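Local coordinates for HhaI Restriction Endonuclease (Haemophilus parahaemolyticus, PDB 6UKG), which recognises the short palindromic DNA sequence GCGC and cleaves both strands of the duplex, as a type II restriction endonuclease, at residues N195-R200 against I210-G215; L164-L169 against R186-H191; Y66-S71 against Q87-N92. All coordinates share one frame; numbering follows the deposited sequence.

Interaction 1 of 3, residues N195-R200 against I210-G215; sequences NIHDKR and IKENNG. With SO4 (sulfate ion), chain H; nucleotides of chain C.
Lys-211 folds its amine back to Asp-198, and the salt bridge between NZ of Lys-211 and OD1 of Asp-198 measures 2.9 Å. The ammonium meets that oxygen on its syn side, 18° out of the carboxylate plane; a side chain that bends at both chi2 and chi3 brings the amine to this point. Next to it, the His-197 and Glu-212 side chains cross at about a right angle, CD2 of His-197 standing 3.7 Å from CB of Glu-212. Alongside these contacts, CD1 of Ile-196 and CD1 of Ile-210 meet at 4.1 Å.

The backbone sets the spacing. Ile-210 N donates to Lys-199 O over 2.9 Å at 160°, whereas the bond from Asp-198 N to Ile-210 O is weak. A type II beta turn from Ile-196 to Lys-199 shapes the loop between them. At one end a sulfate, probably from the crystallisation liquor, accepts a nearly straight bond from ND2 of Asn-195 and another from His-197 N. At the other, NH1 and NH2 of Arg-200 both grip OP1 of DC7 of chain C, at 3.0 and 3.1 Å, with that oxygen at the guanidinium edge.

The loop thus leads into strand 200-203 along the edge of an antiparallel sheet, while Tyr-217 of strand 216-221 and Leu-190 of strand 189-191 cover the two isoleucines.

Interaction 2 of 3, residues L164-L169 against R186-H191; sequences LNSKSL and RGLELH. With nucleotides of chain B.
Leu-188 lays its two methyls against the backbone of the facing loop: CD1 of Leu-188 is 3.7 Å from O of Leu-164, and CD2 of Leu-188 is 3.7 Å from C of Asn-165. The same CD2 approaches CD2 of Leu-169 at 4.3 Å, with CD2 of Leu-164 at a similar separation, so one branch does most of the apolar work. Leu-169 also sets its CD2 against Gly-187 O. Positive phi at Gly-187 (62°) belongs to the type II' turn from Arg-186 to Glu-189 that presents Leu-188 to the loop.

Behind this apolar patch the loop grips DNA. OD1 of Asn-165 accepts from N of Ser-168, an Asx motif, and also from OG of Ser-168 at 2.7 Å. With chi1 at 56°, CG of Asn-165 sits between its own backbone N and carbonyl carbon; the paired bonds hold the amide's rotation and leave ND2 directed at OP2 of DG3 of chain B, in a nearly straight bond (173°) whose 2.5 Å length is unusually short. Lys-167 adds NZ to OP1 of DG3 of chain B and its backbone N to OP1 of DT2 of chain B.

The loop joins strand 162-163 to helix 169-179, whose Phe-172 packs on Leu-164; Val-219 and Phe-208, on two further strands of the sheet in which 162-163 is outermost, also touch Leu-164.

Interaction 3 of 3, residues Y66-S71 against Q87-N92; sequences YKFDYS and QFMSEN
Phe-68 and Met-89 form the close-packed half of this contact. The terminal methyl CE of Met-89 sits over one face of the Phe-68 ring, 4.0 Å from its centroid and 9° off the normal, which is a CH-pi contact. The sulfur takes a more distant, oblique position, adding a Met-aromatic component. A bend at chi3 turns that methyl over the ring, while CB of Met-89 remains 3.8 Å from CD2 of Phe-68. The ring edge is engaged as well: Met-89 O lies in its plane, 3.6 Å from CE2 of Phe-68. Met-89 thus meets both a face and the edge, with OG of Ser-90 also at the edge.

Ser-90 marks the border with the wetter side. Its OG accepts from Phe-68 N over 3.0 Å at 167°, tying the strand backbone to a helix side chain; the hydroxyl also hydrogen-bonds to Met-86 O, one helical turn back. CB of Lys-67 stands 3.5 Å from OG of Ser-90, although the rest of that lysine leads away. Farther out, Tyr-66 O and Ser-90 O face each other as two acceptors that cannot pair directly. A water resolves this by donating to both, at 2.7 Å from Tyr-66 O and 2.9 Å from Ser-90 O. Polar bridging thus replaces side-chain packing at this end, beside the G1 beta bulge that Tyr-66 and Lys-67 make opposite Asn-62.

Strand 67-70 is an outer strand of an antiparallel five-stranded sheet. It and the end of helix 80-91 have N-to-C directions 144° apart, roughly antiparallel, the short axes nearing to 6.8 Å. Leu-59 of neighbouring strand 51-62 touches Met-89, Tyr-154 of strand 148-156 meets the Phe-68 ring, and helix 93-96 brings Tyr-96 against both residues.

How the interactions relate
Along the chain the contacts come in series: interaction 3 closes first, then interaction 2, then interaction 1. The last two are close neighbours, their centres 14 Å apart, and they touch where Leu-190 CD2 packs on Ile-196 CD1 at 3.8 Å. Interaction 1 lies within the antiparallel sheet containing strands 206-213 and 216-221, and interaction 2 uses the loop leaving its outermost strand 162-163. Interaction 3 belongs to a different antiparallel sheet, its centre 42 Å from that of interaction 1 and on the opposite side of the chain's centre. Segments 195-200, 164-169 and 66-71 each hydrogen-bond DNA phosphate, consistent with an enzyme that grips its DNA at several separate points.

Interaction 1 of 3, residues N195-R200 against I210-G215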
loop_
_atom_site.group_PDB
_atom_site.type_symbol
_atom_site.label_atom_id
_atom_site.label_comp_id
_atom_site.label_asym_id
_atom_site.label_seq_id
_atom_site.Cartn_x
_atom_site.Cartn_y
_atom_site.Cartn_z
ATOM N N ASN A 195 -12.770 16.838 23.393
ATOM C CA ASN A 195 -12.078 15.611 23.008
ATOM C C ASN A 195 -12.477 15.273 21.580
ATOM O O ASN A 195 -13.441 14.543 21.332
ATOM C CB ASN A 195 -12.421 14.489 23.975
ATOM C CG ASN A 195 -12.107 14.840 25.410
ATOM O OD1 ASN A 195 -13.006 15.144 26.204
ATOM N ND2 ASN A 195 -10.832 14.836 25.747
ATOM N N ILE A 196 -11.723 15.809 20.621
ATOM C CA ILE A 196 -12.083 15.716 19.212
ATOM C C ILE A 196 -11.033 14.959 18.389
ATOM O O ILE A 196 -11.046 15.026 17.162
ATOM C CB ILE A 196 -12.435 17.096 18.614
ATOM C CG1 ILE A 196 -11.273 18.079 18.736
ATOM C CG2 ILE A 196 -13.674 17.658 19.295
ATOM C CD1 ILE A 196 -11.558 19.436 18.077
ATOM N N HIS A 197 -10.137 14.212 19.042
ATOM C CA HIS A 197 -9.185 13.387 18.308
ATOM C C HIS A 197 -9.935 12.347 17.492
ATOM O O HIS A 197 -10.822 11.659 18.004
ATOM C CB HIS A 197 -8.256 12.681 19.296
ATOM C CG HIS A 197 -7.279 11.746 18.655
ATOM N ND1 HIS A 197 -6.947 10.525 19.200
ATOM C CD2 HIS A 197 -6.554 11.859 17.517
ATOM C CE1 HIS A 197 -6.060 9.924 18.428
ATOM N NE2 HIS A 197 -5.807 10.712 17.397
ATOM N N ASP A 198 -9.562 12.224 16.228
ATOM C CA ASP A 198 -10.178 11.293 15.294
ATOM C C ASP A 198 -11.651 11.604 15.036
ATOM O O ASP A 198 -12.388 10.753 14.538
ATOM C CB ASP A 198 -9.986 9.831 15.714
ATOM C CG ASP A 198 -8.558 9.365 15.536
ATOM O OD1 ASP A 198 -7.831 10.011 14.854
ATOM O OD2 ASP A 198 -8.184 8.248 16.140
ATOM N N LYS A 199 -12.103 12.812 15.339
ATOM C CA LYS A 199 -13.484 13.184 15.058
ATOM C C LYS A 199 -13.687 13.440 13.571
ATOM O O LYS A 199 -12.847 14.049 12.907
ATOM C CB LYS A 199 -13.856 14.440 15.841
ATOM C CG LYS A 199 -15.299 14.857 15.662
ATOM C CD LYS A 199 -15.789 15.652 16.854
ATOM C CE LYS A 199 -16.166 14.743 18.015
ATOM N NZ LYS A 199 -17.562 14.222 17.892
ATOM N N ARG A 200 -14.818 12.969 13.053
ATOM C CA ARG A 200 -15.220 13.187 11.672
ATOM C C ARG A 200 -16.423 14.117 11.646
ATOM O O ARG A 200 -17.428 13.855 12.309
ATOM C CB ARG A 200 -15.593 11.864 11.012
ATOM C CG ARG A 200 -14.401 10.974 10.762
ATOM C CD ARG A 200 -14.803 9.522 10.552
ATOM N NE ARG A 200 -13.635 8.657 10.368
ATOM C CZ ARG A 200 -13.083 8.367 9.193
ATOM N NH1 ARG A 200 -13.579 8.870 8.067
ATOM N NH2 ARG A 200 -12.027 7.570 9.145
ATOM N N ILE A 210 -10.230 15.098 12.080
ATOM C CA ILE A 210 -9.394 15.849 13.000
ATOM C C ILE A 210 -8.421 14.883 13.663
ATOM O O ILE A 210 -8.834 13.920 14.316
ATOM C CB ILE A 210 -10.260 16.595 14.028
ATOM C CG1 ILE A 210 -11.273 17.502 13.300
ATOM C CG2 ILE A 210 -9.390 17.372 14.981
ATOM C CD1 ILE A 210 -12.288 18.147 14.215
ATOM N N LYS A 211 -7.127 15.127 13.478
ATOM C CA LYS A 211 -6.068 14.320 14.065
ATOM C C LYS A 211 -5.340 15.133 15.128
ATOM O O LYS A 211 -5.187 16.346 15.008
ATOM C CB LYS A 211 -5.075 13.866 12.989
ATOM C CG LYS A 211 -5.694 13.020 11.881
ATOM C CD LYS A 211 -6.175 11.693 12.400
ATOM C CE LYS A 211 -5.040 10.846 12.903
ATOM N NZ LYS A 211 -5.479 9.479 13.234
ATOM N N GLU A 212 -4.875 14.467 16.174
ATOM C CA GLU A 212 -4.133 15.151 17.224
ATOM C C GLU A 212 -2.663 14.784 17.114
ATOM O O GLU A 212 -2.311 13.601 17.179
ATOM C CB GLU A 212 -4.671 14.814 18.608
ATOM C CG GLU A 212 -4.075 15.701 19.675
ATOM C CD GLU A 212 -5.041 15.955 20.784
ATOM O OE1 GLU A 212 -5.814 15.026 21.085
ATOM O OE2 GLU A 212 -5.042 17.074 21.341
ATOM N N ASN A 213 -1.814 15.801 16.945
ATOM C CA ASN A 213 -0.371 15.625 16.901
ATOM C C ASN A 213 0.308 16.817 17.561
ATOM O O ASN A 213 -0.112 17.965 17.381
ATOM C CB ASN A 213 0.128 15.470 15.459
ATOM N N ASN A 214 1.364 16.528 18.322
ATOM C CA ASN A 214 2.090 17.530 19.094
ATOM C C ASN A 214 1.252 18.019 20.271
ATOM O O ASN A 214 1.040 17.276 21.234
ATOM C CB ASN A 214 2.527 18.697 18.206
ATOM N N GLY A 215 0.769 19.258 20.204
ATOM C CA GLY A 215 -0.021 19.822 21.281
ATOM C C GLY A 215 -1.255 20.517 20.755
ATOM O O GLY A 215 -1.747 21.486 21.343
HETATM S S SO4 H . -8.298 15.020 23.162
HETATM O O1 SO4 H . -6.893 14.619 23.208
HETATM O O2 SO4 H . -9.104 13.990 23.814
HETATM O O3 SO4 H . -8.715 15.171 21.774
HETATM O O4 SO4 H . -8.458 16.294 23.865
ATOM P P DC C 7 -10.977 7.662 4.994
ATOM O OP1 DC C 7 -12.005 7.404 6.015
ATOM O OP2 DC C 7 -11.311 8.532 3.840
ATOM O "O5'" DC C 7 -9.668 8.261 5.678
ATOM C "C5'" DC C 7 -9.237 7.767 6.943
ATOM C "C4'" DC C 7 -7.743 7.778 7.029
ATOM O "O4'" DC C 7 -7.192 6.792 6.105
ATOM C "C3'" DC C 7 -7.049 9.081 6.659
ATOM O "O3'" DC C 7 -5.894 9.196 7.498
ATOM C "C2'" DC C 7 -6.716 8.892 5.184
ATOM C "C1'" DC C 7 -6.327 7.428 5.180
ATOM N N1 DC C 7 -6.440 6.729 3.879
ATOM C C2 DC C 7 -5.475 5.776 3.573
ATOM O O2 DC C 7 -4.578 5.566 4.400
ATOM N N3 DC C 7 -5.548 5.124 2.397
ATOM C C4 DC C 7 -6.566 5.358 1.572
ATOM N N4 DC C 7 -6.606 4.691 0.422
ATOM C C5 DC C 7 -7.576 6.320 1.876
ATOM C C6 DC C 7 -7.473 6.970 3.036
ATOM P P DG C 8 -4.996 10.518 7.580
ATOM O OP1 DG C 8 -4.731 10.699 9.019
ATOM O OP2 DG C 8 -5.597 11.616 6.786
ATOM O "O5'" DG C 8 -3.624 10.090 6.853
ATOM C "C5'" DG C 8 -2.697 9.209 7.520
ATOM C "C4'" DG C 8 -1.341 9.201 6.850
ATOM O "O4'" DG C 8 -1.392 8.511 5.582
ATOM C "C3'" DG C 8 -0.770 10.567 6.511
ATOM O "O3'" DG C 8 0.659 10.497 6.630
ATOM C "C2'" DG C 8 -1.228 10.814 5.082
ATOM C "C1'" DG C 8 -1.156 9.435 4.485
ATOM N N9 DG C 8 -2.158 9.126 3.493
ATOM C C8 DG C 8 -3.512 9.418 3.549
ATOM N N7 DG C 8 -4.189 8.929 2.554
ATOM C C5 DG C 8 -3.250 8.214 1.828
ATOM C C6 DG C 8 -3.402 7.468 0.647
ATOM O O6 DG C 8 -4.423 7.230 0.012
ATOM N N1 DG C 8 -2.190 6.940 0.212
ATOM C C2 DG C 8 -0.985 7.132 0.820
ATOM N N2 DG C 8 0.087 6.564 0.238
ATOM N N3 DG C 8 -0.827 7.816 1.941
ATOM C C4 DG C 8 -1.992 8.341 2.377
#

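Interaction 2 of 3, residues L164-L169 against R186-H191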
loop_
_atom_site.group_PDB
_atom_site.type_symbol
_atom_site.label_atom_id
_atom_site.label_comp_id
_atom_site.label_asym_id
_atom_site.label_seq_id
_atom_site.Cartn_x
_atom_site.Cartn_y
_atom_site.Cartn_z
ATOM N N LEU A 164 -6.125 20.229 5.438
ATOM C CA LEU A 164 -6.965 21.418 5.405
ATOM C C LEU A 164 -6.163 22.589 4.845
ATOM O O LEU A 164 -4.985 22.761 5.162
ATOM C CB LEU A 164 -7.444 21.745 6.820
ATOM C CG LEU A 164 -8.364 22.957 6.962
ATOM C CD1 LEU A 164 -9.750 22.674 6.392
ATOM C CD2 LEU A 164 -8.439 23.399 8.413
ATOM N N ASN A 165 -6.799 23.374 3.983
ATOM C CA ASN A 165 -6.187 24.533 3.343
ATOM C C ASN A 165 -7.015 25.793 3.606
ATOM O O ASN A 165 -8.137 25.736 4.116
ATOM C CB ASN A 165 -5.995 24.298 1.834
ATOM C CG ASN A 165 -7.286 23.949 1.119
ATOM O OD1 ASN A 165 -8.371 24.227 1.594
ATOM N ND2 ASN A 165 -7.162 23.347 -0.044
ATOM N N SER A 166 -6.448 26.951 3.250
ATOM C CA SER A 166 -7.116 28.219 3.536
ATOM C C SER A 166 -8.476 28.310 2.851
ATOM O O SER A 166 -9.441 28.812 3.438
ATOM C CB SER A 166 -6.241 29.394 3.096
ATOM O OG SER A 166 -5.048 29.445 3.857
ATOM N N LYS A 167 -8.573 27.822 1.613
ATOM C CA LYS A 167 -9.828 27.922 0.878
ATOM C C LYS A 167 -10.957 27.183 1.584
ATOM O O LYS A 167 -12.116 27.612 1.521
ATOM C CB LYS A 167 -9.635 27.366 -0.533
ATOM C CG LYS A 167 -10.816 27.608 -1.450
ATOM C CD LYS A 167 -10.633 26.905 -2.782
ATOM C CE LYS A 167 -11.963 26.695 -3.479
ATOM N NZ LYS A 167 -12.894 25.868 -2.662
ATOM N N SER A 168 -10.643 26.083 2.263
ATOM C CA SER A 168 -11.645 25.251 2.910
ATOM C C SER A 168 -11.894 25.653 4.354
ATOM O O SER A 168 -12.755 25.059 5.002
ATOM C CB SER A 168 -11.208 23.782 2.879
ATOM O OG SER A 168 -10.922 23.370 1.552
ATOM N N LEU A 169 -11.173 26.648 4.858
ATOM C CA LEU A 169 -11.297 27.028 6.263
ATOM C C LEU A 169 -12.702 27.486 6.623
ATOM O O LEU A 169 -13.218 27.055 7.668
ATOM C CB LEU A 169 -10.224 28.070 6.587
ATOM C CG LEU A 169 -9.907 28.405 8.037
ATOM C CD1 LEU A 169 -9.621 27.173 8.864
ATOM C CD2 LEU A 169 -8.702 29.349 8.046
ATOM N N ARG A 186 -5.794 29.400 14.861
ATOM C CA ARG A 186 -4.724 30.320 14.481
ATOM C C ARG A 186 -4.240 29.824 13.124
ATOM O O ARG A 186 -3.516 28.824 13.046
ATOM C CB ARG A 186 -3.599 30.309 15.511
ATOM N N GLY A 187 -4.657 30.501 12.062
ATOM C CA GLY A 187 -4.424 29.970 10.727
ATOM C C GLY A 187 -5.129 28.639 10.566
ATOM O O GLY A 187 -6.338 28.519 10.797
ATOM N N LEU A 188 -4.370 27.614 10.173
ATOM C CA LEU A 188 -4.897 26.266 9.993
ATOM C C LEU A 188 -4.778 25.409 11.246
ATOM O O LEU A 188 -5.173 24.238 11.219
ATOM C CB LEU A 188 -4.163 25.588 8.836
ATOM C CG LEU A 188 -4.224 26.380 7.531
ATOM C CD1 LEU A 188 -3.311 25.780 6.469
ATOM C CD2 LEU A 188 -5.661 26.483 7.025
ATOM N N GLU A 189 -4.271 25.970 12.345
ATOM C CA GLU A 189 -4.079 25.238 13.588
ATOM C C GLU A 189 -5.334 25.350 14.443
ATOM O O GLU A 189 -5.790 26.458 14.742
ATOM C CB GLU A 189 -2.883 25.813 14.350
ATOM N N LEU A 190 -5.873 24.203 14.845
ATOM C CA LEU A 190 -7.105 24.122 15.620
ATOM C C LEU A 190 -6.798 23.857 17.089
ATOM O O LEU A 190 -5.978 22.993 17.413
ATOM C CB LEU A 190 -7.967 22.991 15.061
ATOM C CG LEU A 190 -9.217 22.599 15.836
ATOM C CD1 LEU A 190 -10.227 23.726 15.841
ATOM C CD2 LEU A 190 -9.823 21.312 15.270
ATOM N N HIS A 191 -7.478 24.594 17.982
ATOM C CA HIS A 191 -7.325 24.443 19.424
ATOM C C HIS A 191 -8.692 24.217 20.048
ATOM O O HIS A 191 -9.641 24.934 19.723
ATOM C CB HIS A 191 -6.683 25.695 20.024
ATOM C CG HIS A 191 -5.344 26.002 19.437
ATOM N ND1 HIS A 191 -4.190 25.389 19.869
ATOM C CD2 HIS A 191 -4.982 26.813 18.415
ATOM C CE1 HIS A 191 -3.167 25.827 19.156
ATOM N NE2 HIS A 191 -3.621 26.697 18.270
ATOM P P DT B 2 -4.933 27.025 -1.053
ATOM O OP1 DT B 2 -5.998 27.659 -0.242
ATOM O OP2 DT B 2 -3.853 26.260 -0.390
ATOM O "O5'" DT B 2 -5.641 26.088 -2.141
ATOM C "C5'" DT B 2 -6.377 26.681 -3.208
ATOM C "C4'" DT B 2 -7.115 25.627 -4.018
ATOM O "O4'" DT B 2 -6.217 25.059 -5.010
ATOM C "C3'" DT B 2 -7.653 24.451 -3.199
ATOM O "O3'" DT B 2 -9.004 24.175 -3.572
ATOM C "C2'" DT B 2 -6.696 23.303 -3.530
ATOM C "C1'" DT B 2 -6.254 23.645 -4.946
ATOM N N1 DT B 2 -4.902 23.129 -5.333
ATOM C C2 DT B 2 -4.757 22.477 -6.537
ATOM O O2 DT B 2 -5.682 22.281 -7.305
ATOM N N3 DT B 2 -3.485 22.058 -6.813
ATOM C C4 DT B 2 -2.360 22.227 -6.027
ATOM O O4 DT B 2 -1.258 21.813 -6.366
ATOM C C5 DT B 2 -2.578 22.920 -4.779
ATOM C C7 DT B 2 -1.435 23.160 -3.844
ATOM C C6 DT B 2 -3.822 23.341 -4.499
ATOM P P DG B 3 -9.891 23.140 -2.721
ATOM O OP1 DG B 3 -11.232 23.747 -2.552
ATOM O OP2 DG B 3 -9.114 22.743 -1.529
ATOM O "O5'" DG B 3 -10.013 21.871 -3.685
ATOM C "C5'" DG B 3 -10.558 22.048 -4.982
ATOM C "C4'" DG B 3 -10.298 20.848 -5.872
ATOM O "O4'" DG B 3 -8.870 20.679 -6.075
ATOM C "C3'" DG B 3 -10.816 19.506 -5.345
ATOM O "O3'" DG B 3 -11.534 18.858 -6.401
ATOM C "C2'" DG B 3 -9.548 18.761 -4.906
ATOM C "C1'" DG B 3 -8.507 19.320 -5.860
ATOM N N9 DG B 3 -7.128 19.314 -5.387
ATOM C C8 DG B 3 -6.650 19.802 -4.194
ATOM N N7 DG B 3 -5.356 19.699 -4.073
ATOM C C5 DG B 3 -4.945 19.128 -5.270
ATOM C C6 DG B 3 -3.650 18.778 -5.718
ATOM O O6 DG B 3 -2.569 18.918 -5.126
ATOM N N1 DG B 3 -3.679 18.216 -6.996
ATOM C C2 DG B 3 -4.817 18.024 -7.746
ATOM N N2 DG B 3 -4.649 17.469 -8.963
ATOM N N3 DG B 3 -6.037 18.347 -7.332
ATOM C C4 DG B 3 -6.023 18.897 -6.094
#

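Interaction 3 of 3, residues Y66-S71 against Q87-N92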
loop_
_atom_site.group_PDB
_atom_site.type_symbol
_atom_site.label_atom_id
_atom_site.label_comp_id
_atom_site.label_asym_id
_atom_site.label_seq_id
_atom_site.Cartn_x
_atom_site.Cartn_y
_atom_site.Cartn_z
ATOM N N TYR A 66 -18.172 -3.137 -22.705
ATOM C CA TYR A 66 -18.248 -4.339 -21.871
ATOM C C TYR A 66 -16.860 -4.921 -21.601
ATOM O O TYR A 66 -16.629 -6.127 -21.682
ATOM C CB TYR A 66 -19.200 -5.370 -22.472
ATOM C CG TYR A 66 -20.586 -4.820 -22.741
ATOM C CD1 TYR A 66 -21.536 -4.758 -21.733
ATOM C CD2 TYR A 66 -20.943 -4.360 -24.005
ATOM C CE1 TYR A 66 -22.808 -4.258 -21.974
ATOM C CE2 TYR A 66 -22.212 -3.862 -24.256
ATOM C CZ TYR A 66 -23.138 -3.807 -23.235
ATOM O OH TYR A 66 -24.397 -3.310 -23.483
ATOM N N LYS A 67 -15.926 -4.039 -21.245
ATOM C CA LYS A 67 -14.582 -4.467 -20.897
ATOM C C LYS A 67 -13.974 -3.473 -19.922
ATOM O O LYS A 67 -14.536 -2.410 -19.654
ATOM C CB LYS A 67 -13.707 -4.589 -22.151
ATOM C CG LYS A 67 -13.461 -3.253 -22.823
ATOM C CD LYS A 67 -12.861 -3.408 -24.229
ATOM C CE LYS A 67 -11.384 -3.770 -24.182
ATOM N NZ LYS A 67 -10.780 -3.937 -25.541
ATOM N N PHE A 68 -12.800 -3.824 -19.408
ATOM C CA PHE A 68 -12.069 -2.951 -18.506
ATOM C C PHE A 68 -10.924 -2.262 -19.225
ATOM O O PHE A 68 -10.253 -2.861 -20.070
ATOM C CB PHE A 68 -11.550 -3.727 -17.291
ATOM C CG PHE A 68 -12.648 -4.119 -16.374
ATOM C CD1 PHE A 68 -13.085 -3.240 -15.394
ATOM C CD2 PHE A 68 -13.314 -5.323 -16.544
ATOM C CE1 PHE A 68 -14.136 -3.561 -14.579
ATOM C CE2 PHE A 68 -14.376 -5.648 -15.734
ATOM C CZ PHE A 68 -14.792 -4.757 -14.752
ATOM N N ASP A 69 -10.734 -0.987 -18.902
ATOM C CA ASP A 69 -9.633 -0.187 -19.397
ATOM C C ASP A 69 -8.621 0.023 -18.280
ATOM O O ASP A 69 -8.986 0.308 -17.132
ATOM C CB ASP A 69 -10.120 1.190 -19.888
ATOM C CG ASP A 69 -11.054 1.105 -21.098
ATOM O OD1 ASP A 69 -11.915 1.922 -21.225
ATOM O OD2 ASP A 69 -10.887 0.118 -21.962
ATOM N N TYR A 70 -7.349 -0.106 -18.626
ATOM C CA TYR A 70 -6.280 0.194 -17.692
ATOM C C TYR A 70 -6.198 1.703 -17.536
ATOM O O TYR A 70 -6.067 2.424 -18.524
ATOM C CB TYR A 70 -4.976 -0.337 -18.264
ATOM C CG TYR A 70 -3.836 -0.480 -17.283
ATOM C CD1 TYR A 70 -3.824 -1.519 -16.364
ATOM C CD2 TYR A 70 -2.745 0.385 -17.315
ATOM C CE1 TYR A 70 -2.780 -1.682 -15.504
ATOM C CE2 TYR A 70 -1.678 0.221 -16.451
ATOM C CZ TYR A 70 -1.705 -0.821 -15.547
ATOM O OH TYR A 70 -0.686 -1.056 -14.667
ATOM N N SER A 71 -6.263 2.197 -16.309
ATOM C CA SER A 71 -6.264 3.637 -16.139
ATOM C C SER A 71 -5.016 4.256 -16.778
ATOM O O SER A 71 -3.894 3.836 -16.477
ATOM C CB SER A 71 -6.324 4.056 -14.679
ATOM O OG SER A 71 -6.132 5.456 -14.623
ATOM N N GLN A 87 -8.195 -9.644 -19.177
ATOM C CA GLN A 87 -8.950 -10.504 -20.080
ATOM C C GLN A 87 -10.009 -11.280 -19.312
ATOM O O GLN A 87 -11.166 -11.368 -19.734
ATOM C CB GLN A 87 -7.992 -11.462 -20.799
ATOM C CG GLN A 87 -8.664 -12.517 -21.697
ATOM C CD GLN A 87 -7.727 -13.668 -22.072
ATOM O OE1 GLN A 87 -6.737 -13.937 -21.392
ATOM N NE2 GLN A 87 -8.048 -14.351 -23.153
ATOM N N PHE A 88 -9.626 -11.868 -18.183
ATOM C CA PHE A 88 -10.597 -12.628 -17.412
ATOM C C PHE A 88 -11.743 -11.739 -16.950
ATOM O O PHE A 88 -12.919 -12.109 -17.045
ATOM C CB PHE A 88 -9.912 -13.275 -16.213
ATOM C CG PHE A 88 -10.842 -14.057 -15.361
ATOM C CD1 PHE A 88 -11.480 -13.476 -14.284
ATOM C CD2 PHE A 88 -11.126 -15.383 -15.666
ATOM C CE1 PHE A 88 -12.373 -14.196 -13.523
ATOM C CE2 PHE A 88 -12.008 -16.106 -14.895
ATOM C CZ PHE A 88 -12.628 -15.509 -13.820
ATOM N N MET A 89 -11.426 -10.565 -16.418
ATOM C CA MET A 89 -12.473 -9.683 -15.922
ATOM C C MET A 89 -13.362 -9.190 -17.052
ATOM O O MET A 89 -14.576 -9.083 -16.878
ATOM C CB MET A 89 -11.863 -8.510 -15.178
ATOM C CG MET A 89 -11.193 -8.907 -13.868
ATOM S SD MET A 89 -10.352 -7.525 -13.073
ATOM C CE MET A 89 -11.746 -6.433 -12.790
ATOM N N SER A 90 -12.771 -8.870 -18.204
ATOM C CA SER A 90 -13.556 -8.355 -19.322
ATOM C C SER A 90 -14.435 -9.442 -19.922
ATOM O O SER A 90 -15.569 -9.172 -20.322
ATOM C CB SER A 90 -12.628 -7.754 -20.376
ATOM O OG SER A 90 -11.943 -6.622 -19.864
ATOM N N GLU A 91 -13.942 -10.682 -19.994
ATOM C CA GLU A 91 -14.772 -11.777 -20.479
ATOM C C GLU A 91 -15.866 -12.149 -19.485
ATOM O O GLU A 91 -16.875 -12.740 -19.883
ATOM C CB GLU A 91 -13.894 -12.976 -20.845
ATOM C CG GLU A 91 -12.935 -12.646 -21.976
ATOM C CD GLU A 91 -12.131 -13.829 -22.461
ATOM O OE1 GLU A 91 -11.920 -14.740 -21.726
ATOM O OE2 GLU A 91 -11.708 -13.789 -23.721
ATOM N N ASN A 92 -15.706 -11.782 -18.222
ATOM C CA ASN A 92 -16.711 -11.956 -17.177
ATOM C C ASN A 92 -17.231 -10.601 -16.712
ATOM O O ASN A 92 -17.427 -10.372 -15.516
ATOM C CB ASN A 92 -16.127 -12.758 -16.015
ATOM C CG ASN A 92 -15.803 -14.172 -16.409
ATOM O OD1 ASN A 92 -16.693 -15.012 -16.440
ATOM N ND2 ASN A 92 -14.542 -14.440 -16.752
HETATM O O HOH W 1 -17.704 -8.576 -22.267
#